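Side-chain contact in putative transcriptional regulator (Bacillus cytotoxicus NVH 391-98, PDB 3K4H), which probably regulates transcription as a LacI-family regulator and holds a glucose-containing glycan in its cleft: residues A[77-80]-A[81-84]. Numbering follows the deposited sequence.
Sequences YSRE and NDRI. With GLC (alpha-D-glucopyranose), chain C.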
loop_
_atom_site.group_PDB
_atom_site.type_symbol
_atom_site.label_atom_id
_atom_site.label_comp_id
_atom_site.label_asym_id
_atom_site.label_seq_id
_atom_site.Cartn_x
_atom_site.Cartn_y
_atom_site.Cartn_z
ATOM N N TYR A 77 -3.450 -2.181 -17.112
ATOM C CA TYR A 77 -4.399 -3.028 -16.448
ATOM C C TYR A 77 -3.649 -4.178 -15.756
ATOM O O TYR A 77 -2.446 -4.361 -16.000
ATOM C CB TYR A 77 -5.388 -3.576 -17.462
ATOM C CG TYR A 77 -4.785 -4.630 -18.335
ATOM C CD1 TYR A 77 -3.982 -4.285 -19.413
ATOM C CD2 TYR A 77 -5.001 -5.973 -18.068
ATOM C CE1 TYR A 77 -3.421 -5.253 -20.219
ATOM C CE2 TYR A 77 -4.444 -6.958 -18.864
ATOM C CZ TYR A 77 -3.654 -6.591 -19.942
ATOM O OH TYR A 77 -3.089 -7.555 -20.732
ATOM N N SER A 78 -4.363 -4.922 -14.901
ATOM C CA SER A 78 -3.808 -6.073 -14.231
ATOM C C SER A 78 -4.791 -7.208 -14.110
ATOM O O SER A 78 -5.697 -7.202 -13.273
ATOM C CB SER A 78 -3.278 -5.714 -12.866
ATOM O OG SER A 78 -2.920 -6.900 -12.192
ATOM N N ARG A 79 -4.562 -8.202 -14.958
ATOM C CA ARG A 79 -5.411 -9.353 -15.071
ATOM C C ARG A 79 -4.641 -10.551 -14.599
ATOM O O ARG A 79 -3.437 -10.628 -14.782
ATOM C CB ARG A 79 -5.800 -9.565 -16.529
ATOM C CG ARG A 79 -6.960 -10.521 -16.689
ATOM C CD ARG A 79 -7.234 -10.828 -18.123
ATOM N NE ARG A 79 -7.756 -9.667 -18.839
ATOM C CZ ARG A 79 -7.149 -9.079 -19.871
ATOM N NH1 ARG A 79 -5.981 -9.536 -20.342
ATOM N NH2 ARG A 79 -7.728 -8.025 -20.438
ATOM N N GLU A 80 -5.371 -11.482 -13.995
ATOM C CA GLU A 80 -4.886 -12.789 -13.572
ATOM C C GLU A 80 -4.573 -13.685 -14.795
ATOM O O GLU A 80 -5.402 -13.791 -15.716
ATOM C CB GLU A 80 -5.982 -13.423 -12.714
ATOM C CG GLU A 80 -5.515 -14.488 -11.731
ATOM C CD GLU A 80 -6.665 -15.357 -11.223
ATOM O OE1 GLU A 80 -7.834 -14.907 -11.323
ATOM O OE2 GLU A 80 -6.397 -16.489 -10.740
ATOM N N ASN A 81 -3.396 -14.332 -14.794
ATOM C CA ASN A 81 -2.945 -15.183 -15.925
ATOM C C ASN A 81 -2.847 -14.388 -17.217
ATOM O O ASN A 81 -3.276 -14.833 -18.296
ATOM C CB ASN A 81 -3.893 -16.373 -16.189
ATOM C CG ASN A 81 -3.876 -17.406 -15.087
ATOM O OD1 ASN A 81 -2.969 -17.433 -14.242
ATOM N ND2 ASN A 81 -4.894 -18.275 -15.089
ATOM N N ASP A 82 -2.325 -13.189 -17.123
ATOM C CA ASP A 82 -2.134 -12.455 -18.325
ATOM C C ASP A 82 -0.980 -13.158 -19.061
ATOM O O ASP A 82 0.156 -13.231 -18.546
ATOM C CB ASP A 82 -1.808 -11.007 -17.986
ATOM C CG ASP A 82 -2.090 -10.066 -19.121
ATOM O OD1 ASP A 82 -1.899 -8.860 -18.890
ATOM O OD2 ASP A 82 -2.529 -10.502 -20.213
ATOM N N ARG A 83 -1.286 -13.722 -20.227
ATOM C CA ARG A 83 -0.247 -14.188 -21.114
ATOM C C ARG A 83 0.738 -13.041 -21.358
ATOM O O ARG A 83 1.954 -13.274 -21.391
ATOM C CB ARG A 83 -0.794 -14.631 -22.479
ATOM C CG ARG A 83 -1.840 -15.696 -22.498
ATOM C CD ARG A 83 -2.702 -15.503 -23.726
ATOM N NE ARG A 83 -1.936 -15.792 -24.932
ATOM C CZ ARG A 83 -2.309 -15.544 -26.189
ATOM N NH1 ARG A 83 -3.470 -14.976 -26.476
ATOM N NH2 ARG A 83 -1.495 -15.874 -27.174
ATOM N N ILE A 84 0.230 -11.816 -21.551
ATOM C CA ILE A 84 1.115 -10.700 -21.910
ATOM C C ILE A 84 2.288 -10.632 -20.946
ATOM O O ILE A 84 3.443 -10.538 -21.373
ATOM C CB ILE A 84 0.411 -9.322 -21.952
ATOM C CG1 ILE A 84 -0.869 -9.333 -22.803
ATOM C CG2 ILE A 84 1.354 -8.260 -22.491
ATOM C CD1 ILE A 84 -0.636 -9.325 -24.241
HETATM C C1 GLC C . -6.690 0.870 -13.400
HETATM C C2 GLC C . -5.806 -0.333 -13.655
HETATM C C3 GLC C . -5.876 -1.198 -12.407
HETATM C C4 GLC C . -5.407 -0.406 -11.172
HETATM C C5 GLC C . -6.168 0.894 -11.053
HETATM C C6 GLC C . -5.562 1.712 -9.939
HETATM O O2 GLC C . -6.313 -1.037 -14.766
HETATM O O3 GLC C . -5.151 -2.375 -12.684
HETATM O O4 GLC C . -5.751 -1.049 -9.987
HETATM O O5 GLC C . -6.184 1.600 -12.289
HETATM O O6 GLC C . -6.507 1.711 -8.902
#
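A helix N-cap built on a type II beta turn joins Tyr77, Arg79 and Asp82 at the edge of the sugar cleft. The turn runs from Arg79 to Asp82, and Asn81, in the left-handed region, is its third residue. Asp82 then stands at the N-cap of helix 83-90: its OD2 accepts a weak capping bond from Ile84 N at 3.3 Å.

The Tyr77 and Asp82 side chains approach each other from opposite directions. Tyr77 OH gives a weak hydrogen bond to Asp82 OD1 at 2.6 Å, and the ring and carboxylate planes stand 55° apart. With Asp82 CG lying anti to the backbone N (chi1 -159°), the acid swings back to the tyrosine that precedes the turn. Ile84 adds an apolar neighbour to the hydroxyl, its CG1 3.5 Å from Tyr77 OH.

Arg79 comes in across the acid at about a right angle. Its NH1 forms a salt bridge 3.6 Å from Asp82 OD2, which lies near the guanidinium plane, at the edge of the group. Tyr77 CE2 lies 3.2 Å above one face of the Arg79 guanidinium, offset toward the rim of that group. The positive charge would probably stabilise the ionised acid, and Arg79 has further, weak partners in Asp142 and Pro16 O.

On the ligand side, Tyr77 CA lies 3.2 Å from O2 of the glucose and Ser78 N 3.5 Å from its O3, so the backbone entering the turn lines the pocket. Glu80 directs its carboxylate elsewhere, into a salt bridge with Arg147. The turn thus links strand 72-75 of the parallel sheet to helix 83-90, where Ile84 packs on Phe58 and Val61 of helix 54-66.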